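Local coordinates for alpha-glucosidase ([Eubacterium] rectale, PDB 6PNR) that hydrolyses alpha-sulfoquinovosides as a family GH31 sulfoquinovosidase, releasing sulfoquinovose, the sulfonated sugar of sulfolipid, at the interface of chains A and B. Coordinates in Å, arbitrary orientation; residue numbers count along the deposited sequence, not the author numbering. Chains: chain A/B, Alpha-glucosidase.

Contact 1 and contact 2 lie about 34 Å apart, measured between the centres of their C-alpha atoms, and belong to one two-fold symmetric interface between chains A and B. They share no residue: contact 1 joins the 44-56 strands of the two copies edge to edge, whereas contact 2 brings together the 147-156 helices and the loops leading into them. Contact 1 combines backbone pairing with a charged cluster; contact 2 rests on stacked tryptophans. Two separated footholds should restrain the chains from rocking against each other, and the pair is consistent with a homodimer, although the structure alone does not prove one in solution.

Contact 1: the interface of chains A and B. Residues chain A 30, 54, 56, 105, 199; chain B 50-55.
Carboxylate oxygen OE2 of A:Glu199 is gripped by two arginine donors of its own chain. NH2 of A:Arg54 bonds to its syn lone pair at 2.8 Å, while NE of A:Arg105, also at 2.8 Å from OE2, comes in above the carboxylate plane along a nearly straight bond. The other oxygen, OE1, takes the phenol OH of B:Tyr50 at 2.7 Å and, more loosely, NH1 of A:Arg54. The phenol arrives 49° out of the carboxylate plane, with B:Tyr50 and A:Glu199 meeting tip to tip. A:Arg54 thus holds the carboxylate end-on with NH1 and NH2. Bonds to both oxygens restrain the carboxylate's rotation; the salt bridges from A:Arg54 NH2 and A:Arg105 NE both end on OE2. NH2 of A:Arg105 reaches on across the interface to OH of B:Tyr50 at 3.0 Å, so this phenol accepts from arginine and donates to glutamate. The two flanking guanidiniums would be expected to favour the ionised carboxylate.

A:Arg54 gets there by an extended chain, CG anti to the backbone N (chi1 163°), running obliquely across B:Thr52. Its NE makes a weak hydrogen bond to the carbonyl O of B:Thr52, and the carbonyl O of B:Val51 lies over one guanidinium face. Its NH2 sits 3.5 Å above the ring plane of A:Tyr30, over the centre; that ring also brings its CD2-CE2 edge up to the B:Thr52 carbonyl O. B:Thr52 points methyl CG2 at the two arginine tips. Between the cluster and the backbone bridge, CD of A:Pro56 touches CG of B:Glu53, whose side chain crosses the proline at about a right angle.

The strands 44-56 pair as an antiparallel beta bridge, A:Arg54 opposite B:Arg54. Each N donates to the other's O at 2.7 Å, nearly straight and in the carbonyl plane. The pairing is tight: the two acceptors, O of A:Arg54 and O of B:Arg54, are pressed into a repulsive 3.0 Å approach.

Contact 2: the interface of chains A and B. Residues chain A 144-147, 150; chain B 144-147, 150, 154.
The indoles of A:Trp150 and B:Trp150 stack face to face across the interface. Their planes are 1° apart and their five-membered rings lie 4.1 Å between centroids. The side chains cross obliquely, and each CB rests over the partner's five-membered ring, 3.7 Å from its centroid, as a CH-pi contact. The six-membered rings are offset and meet at their CE3 corners, CE3 of A:Trp150 lying 3.6 Å from CE3 of B:Trp150.

At the indole rims, each NE1 donates to a lysine carbonyl of the opposite chain: NE1 of B:Trp150 to O of A:Lys144 at 3.0 Å, with NE1 of A:Trp150 to O of B:Lys144 matching closely. The acceptor lies in the indole plane and the donor in the carbonyl plane, which fixes the rotation of each ring. Beyond NE1, the CZ2-CH2 edge of A:Trp150 slides along the backbone from B:Thr146 to B:Tyr147, CH2 of A:Trp150 reaching CA of B:Tyr147 at 3.6 Å.

Further out, B:Val154, one helical turn along from B:Trp150, lays CG2 over the face of B:Trp150 opposite the stack, sandwiching that indole, and touches CA of A:Thr145. Both tryptophans hold CG anti to the backbone N (chi1 175° in A:Trp150), sending the indoles off helix 147-156 toward the partner's loop 144-146. Hydrogen-bonded and stacked in this way, the reciprocal pair ties the first turns of the two helices together and anchors this part of the apparent dimer.

Contact 1: the interface of chains A and B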
loop_
_atom_site.group_PDB
_atom_site.type_symbol
_atom_site.label_atom_id
_atom_site.label_comp_id
_atom_site.label_asym_id
_atom_site.label_seq_id
_atom_site.Cartn_x
_atom_site.Cartn_y
_atom_site.Cartn_z
ATOM N N TYR A 30 1.454 16.259 -21.329
ATOM C CA TYR A 30 2.801 15.953 -20.881
ATOM C C TYR A 30 3.216 14.612 -21.470
ATOM O O TYR A 30 2.388 13.718 -21.667
ATOM C CB TYR A 30 2.910 15.876 -19.345
ATOM C CG TYR A 30 2.426 17.098 -18.580
ATOM C CD1 TYR A 30 1.081 17.445 -18.556
ATOM C CD2 TYR A 30 3.320 17.875 -17.838
ATOM C CE1 TYR A 30 0.633 18.549 -17.842
ATOM C CE2 TYR A 30 2.883 18.977 -17.119
ATOM C CZ TYR A 30 1.545 19.307 -17.128
ATOM O OH TYR A 30 1.117 20.400 -16.421
ATOM N N ARG A 54 9.227 13.487 -17.222
ATOM C CA ARG A 54 7.880 13.973 -17.497
ATOM C C ARG A 54 7.963 15.478 -17.688
ATOM O O ARG A 54 8.514 16.170 -16.829
ATOM C CB ARG A 54 6.892 13.655 -16.362
ATOM C CG ARG A 54 5.618 14.506 -16.458
ATOM C CD ARG A 54 4.514 14.141 -15.459
ATOM N NE ARG A 54 3.431 15.127 -15.521
ATOM C CZ ARG A 54 2.161 14.899 -15.181
ATOM N NH1 ARG A 54 1.778 13.702 -14.738
ATOM N NH2 ARG A 54 1.266 15.878 -15.294
ATOM N N PRO A 56 5.839 19.079 -19.712
ATOM C CA PRO A 56 4.780 19.577 -20.590
ATOM C C PRO A 56 5.327 19.936 -21.960
ATOM O O PRO A 56 6.502 20.272 -22.121
ATOM C CB PRO A 56 4.264 20.818 -19.856
ATOM C CG PRO A 56 5.459 21.298 -19.076
ATOM C CD PRO A 56 6.211 20.055 -18.668
ATOM N N ARG A 105 -4.654 16.096 -20.406
ATOM C CA ARG A 105 -5.493 16.793 -19.445
ATOM C C ARG A 105 -6.798 17.268 -20.061
ATOM O O ARG A 105 -6.838 17.731 -21.204
ATOM C CB ARG A 105 -4.744 17.969 -18.834
ATOM C CG ARG A 105 -3.665 17.492 -17.883
ATOM C CD ARG A 105 -3.284 18.591 -16.957
ATOM N NE ARG A 105 -2.381 18.139 -15.916
ATOM C CZ ARG A 105 -1.836 18.963 -15.039
ATOM N NH1 ARG A 105 -2.119 20.257 -15.105
ATOM N NH2 ARG A 105 -1.025 18.507 -14.104
ATOM N N GLU A 199 -6.906 14.031 -15.574
ATOM C CA GLU A 199 -5.653 13.711 -16.247
ATOM C C GLU A 199 -5.642 12.234 -16.594
ATOM O O GLU A 199 -5.793 11.381 -15.711
ATOM C CB GLU A 199 -4.432 14.082 -15.396
ATOM C CG GLU A 199 -3.109 13.747 -16.075
ATOM C CD GLU A 199 -1.897 14.388 -15.389
ATOM O OE1 GLU A 199 -1.359 13.779 -14.440
ATOM O OE2 GLU A 199 -1.489 15.502 -15.802
ATOM N N TYR B 50 2.646 14.106 -6.030
ATOM C CA TYR B 50 2.147 14.210 -7.405
ATOM C C TYR B 50 3.172 15.013 -8.203
ATOM O O TYR B 50 3.249 16.237 -8.075
ATOM C CB TYR B 50 0.771 14.865 -7.447
ATOM C CG TYR B 50 0.239 15.119 -8.854
ATOM C CD1 TYR B 50 0.205 14.105 -9.806
ATOM C CD2 TYR B 50 -0.268 16.370 -9.211
ATOM C CE1 TYR B 50 -0.304 14.345 -11.106
ATOM C CE2 TYR B 50 -0.774 16.617 -10.489
ATOM C CZ TYR B 50 -0.786 15.606 -11.431
ATOM O OH TYR B 50 -1.289 15.872 -12.691
ATOM N N VAL B 51 3.953 14.320 -9.018
ATOM C CA VAL B 51 5.030 14.938 -9.785
ATOM C C VAL B 51 4.476 15.359 -11.141
ATOM O O VAL B 51 3.941 14.533 -11.890
ATOM C CB VAL B 51 6.212 13.973 -9.946
ATOM C CG1 VAL B 51 7.289 14.581 -10.842
ATOM C CG2 VAL B 51 6.797 13.608 -8.569
ATOM N N THR B 52 4.582 16.647 -11.460
ATOM C CA THR B 52 4.154 17.086 -12.782
ATOM C C THR B 52 5.315 17.334 -13.736
ATOM O O THR B 52 5.092 17.410 -14.950
ATOM C CB THR B 52 3.293 18.345 -12.682
ATOM O OG1 THR B 52 3.863 19.257 -11.731
ATOM C CG2 THR B 52 1.882 17.968 -12.257
ATOM N N GLU B 53 6.540 17.451 -13.228
ATOM C CA GLU B 53 7.693 17.654 -14.087
ATOM C C GLU B 53 8.882 16.921 -13.503
ATOM O O GLU B 53 9.110 16.951 -12.290
ATOM C CB GLU B 53 8.021 19.147 -14.258
ATOM C CG GLU B 53 6.926 19.953 -14.926
ATOM C CD GLU B 53 7.269 21.439 -15.073
ATOM O OE1 GLU B 53 8.416 21.767 -15.435
ATOM O OE2 GLU B 53 6.380 22.276 -14.822
ATOM N N ARG B 54 9.615 16.232 -14.368
ATOM C CA ARG B 54 10.920 15.695 -14.008
ATOM C C ARG B 54 11.727 15.581 -15.286
ATOM O O ARG B 54 11.241 15.012 -16.263
ATOM C CB ARG B 54 10.825 14.325 -13.323
ATOM C CG ARG B 54 12.164 13.607 -13.338
ATOM C CD ARG B 54 12.217 12.280 -12.576
ATOM N NE ARG B 54 13.506 11.658 -12.856
ATOM C CZ ARG B 54 14.114 10.760 -12.086
ATOM N NH1 ARG B 54 13.556 10.353 -10.948
ATOM N NH2 ARG B 54 15.295 10.280 -12.455
ATOM N N PHE B 55 12.952 16.111 -15.290
ATOM C CA PHE B 55 13.755 16.031 -16.504
ATOM C C PHE B 55 15.224 16.121 -16.134
ATOM O O PHE B 55 15.572 16.782 -15.150
ATOM C CB PHE B 55 13.364 17.131 -17.513
ATOM C CG PHE B 55 13.240 18.507 -16.914
ATOM C CD1 PHE B 55 14.347 19.344 -16.815
ATOM C CD2 PHE B 55 12.011 18.976 -16.476
ATOM C CE1 PHE B 55 14.226 20.609 -16.267
ATOM C CE2 PHE B 55 11.882 20.238 -15.928
ATOM C CZ PHE B 55 12.996 21.059 -15.822
#

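Contact 2: the interface of chains A and B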
loop_
_atom_site.group_PDB
_atom_site.type_symbol
_atom_site.label_atom_id
_atom_site.label_comp_id
_atom_site.label_asym_id
_atom_site.label_seq_id
_atom_site.Cartn_x
_atom_site.Cartn_y
_atom_site.Cartn_z
ATOM N N LYS A 144 -9.243 -2.898 2.591
ATOM C CA LYS A 144 -8.108 -3.191 3.459
ATOM C C LYS A 144 -8.484 -3.298 4.935
ATOM O O LYS A 144 -7.673 -3.816 5.713
ATOM C CB LYS A 144 -7.020 -2.120 3.285
ATOM C CG LYS A 144 -7.454 -0.721 3.760
ATOM C CD LYS A 144 -6.303 0.299 3.729
ATOM C CE LYS A 144 -5.763 0.506 2.313
ATOM N NZ LYS A 144 -6.785 1.081 1.367
ATOM N N THR A 145 -9.672 -2.842 5.342
ATOM C CA THR A 145 -10.088 -2.956 6.737
ATOM C C THR A 145 -10.745 -4.297 7.085
ATOM O O THR A 145 -11.067 -4.518 8.252
ATOM C CB THR A 145 -11.053 -1.827 7.130
ATOM O OG1 THR A 145 -12.339 -2.044 6.530
ATOM C CG2 THR A 145 -10.502 -0.446 6.715
ATOM N N THR A 146 -10.945 -5.213 6.145
ATOM C CA THR A 146 -11.623 -6.453 6.508
ATOM C C THR A 146 -10.646 -7.621 6.617
ATOM O O THR A 146 -9.651 -7.704 5.897
ATOM C CB THR A 146 -12.724 -6.824 5.501
ATOM O OG1 THR A 146 -12.124 -7.279 4.278
ATOM C CG2 THR A 146 -13.625 -5.629 5.210
ATOM N N TYR A 147 -10.988 -8.555 7.505
ATOM C CA TYR A 147 -10.200 -9.772 7.683
ATOM C C TYR A 147 -10.052 -10.540 6.375
ATOM O O TYR A 147 -8.957 -11.009 6.046
ATOM C CB TYR A 147 -10.860 -10.642 8.757
ATOM C CG TYR A 147 -10.153 -11.948 9.041
ATOM C CD1 TYR A 147 -8.973 -11.982 9.801
ATOM C CD2 TYR A 147 -10.667 -13.149 8.562
ATOM C CE1 TYR A 147 -8.321 -13.203 10.075
ATOM C CE2 TYR A 147 -10.035 -14.361 8.818
ATOM C CZ TYR A 147 -8.860 -14.381 9.569
ATOM O OH TYR A 147 -8.247 -15.577 9.798
ATOM N N TRP A 150 -7.437 -8.814 4.183
ATOM C CA TRP A 150 -6.100 -8.983 4.737
ATOM C C TRP A 150 -5.577 -10.398 4.489
ATOM O O TRP A 150 -4.483 -10.575 3.941
ATOM C CB TRP A 150 -6.103 -8.635 6.230
ATOM C CG TRP A 150 -4.785 -8.893 6.901
ATOM C CD1 TRP A 150 -3.577 -8.375 6.554
ATOM C CD2 TRP A 150 -4.553 -9.748 8.015
ATOM N NE1 TRP A 150 -2.602 -8.853 7.384
ATOM C CE2 TRP A 150 -3.178 -9.697 8.298
ATOM C CE3 TRP A 150 -5.378 -10.547 8.811
ATOM C CZ2 TRP A 150 -2.601 -10.431 9.335
ATOM C CZ3 TRP A 150 -4.804 -11.266 9.854
ATOM C CH2 TRP A 150 -3.434 -11.204 10.101
ATOM N N LYS B 144 3.372 -6.183 7.131
ATOM C CA LYS B 144 1.964 -6.247 6.724
ATOM C C LYS B 144 1.368 -7.644 6.849
ATOM O O LYS B 144 0.142 -7.784 6.756
ATOM C CB LYS B 144 1.791 -5.742 5.283
ATOM C CG LYS B 144 2.483 -6.604 4.230
ATOM C CD LYS B 144 2.140 -6.145 2.813
ATOM C CE LYS B 144 2.698 -4.761 2.498
ATOM N NZ LYS B 144 4.180 -4.773 2.347
ATOM N N THR B 145 2.189 -8.668 7.060
ATOM C CA THR B 145 1.694 -10.028 7.211
ATOM C C THR B 145 1.297 -10.378 8.643
ATOM O O THR B 145 0.833 -11.499 8.869
ATOM C CB THR B 145 2.740 -11.040 6.719
ATOM O OG1 THR B 145 3.865 -11.050 7.615
ATOM C CG2 THR B 145 3.206 -10.699 5.307
ATOM N N THR B 146 1.452 -9.477 9.621
ATOM C CA THR B 146 1.138 -9.849 10.995
ATOM C C THR B 146 -0.159 -9.200 11.452
ATOM O O THR B 146 -0.525 -8.106 11.017
ATOM C CB THR B 146 2.265 -9.490 11.995
ATOM O OG1 THR B 146 2.234 -8.085 12.298
ATOM C CG2 THR B 146 3.626 -9.876 11.441
ATOM N N TYR B 147 -0.854 -9.911 12.341
ATOM C CA TYR B 147 -2.107 -9.412 12.890
ATOM C C TYR B 147 -1.909 -8.080 13.609
ATOM O O TYR B 147 -2.738 -7.166 13.475
ATOM C CB TYR B 147 -2.697 -10.459 13.833
ATOM C CG TYR B 147 -3.969 -10.041 14.529
ATOM C CD1 TYR B 147 -5.201 -10.120 13.882
ATOM C CD2 TYR B 147 -3.950 -9.595 15.847
ATOM C CE1 TYR B 147 -6.383 -9.749 14.536
ATOM C CE2 TYR B 147 -5.132 -9.222 16.502
ATOM C CZ TYR B 147 -6.332 -9.305 15.845
ATOM O OH TYR B 147 -7.490 -8.924 16.496
ATOM N N TRP B 150 -1.699 -5.255 10.994
ATOM C CA TRP B 150 -2.979 -4.997 10.344
ATOM C C TRP B 150 -3.931 -4.259 11.283
ATOM O O TRP B 150 -4.551 -3.257 10.896
ATOM C CB TRP B 150 -3.590 -6.319 9.856
ATOM C CG TRP B 150 -4.984 -6.171 9.309
ATOM C CD1 TRP B 150 -5.374 -5.397 8.248
ATOM C CD2 TRP B 150 -6.165 -6.824 9.786
ATOM N NE1 TRP B 150 -6.728 -5.526 8.047
ATOM C CE2 TRP B 150 -7.237 -6.395 8.977
ATOM C CE3 TRP B 150 -6.419 -7.724 10.831
ATOM C CZ2 TRP B 150 -8.550 -6.826 9.181
ATOM C CZ3 TRP B 150 -7.716 -8.162 11.026
ATOM C CH2 TRP B 150 -8.771 -7.709 10.201
ATOM N N VAL B 154 -5.606 -0.581 10.890
ATOM C CA VAL B 154 -7.056 -0.400 10.811
ATOM C C VAL B 154 -7.529 0.593 11.866
ATOM O O VAL B 154 -8.249 1.549 11.563
ATOM C CB VAL B 154 -7.778 -1.757 10.925
ATOM C CG1 VAL B 154 -9.290 -1.554 10.983
ATOM C CG2 VAL B 154 -7.424 -2.637 9.717
#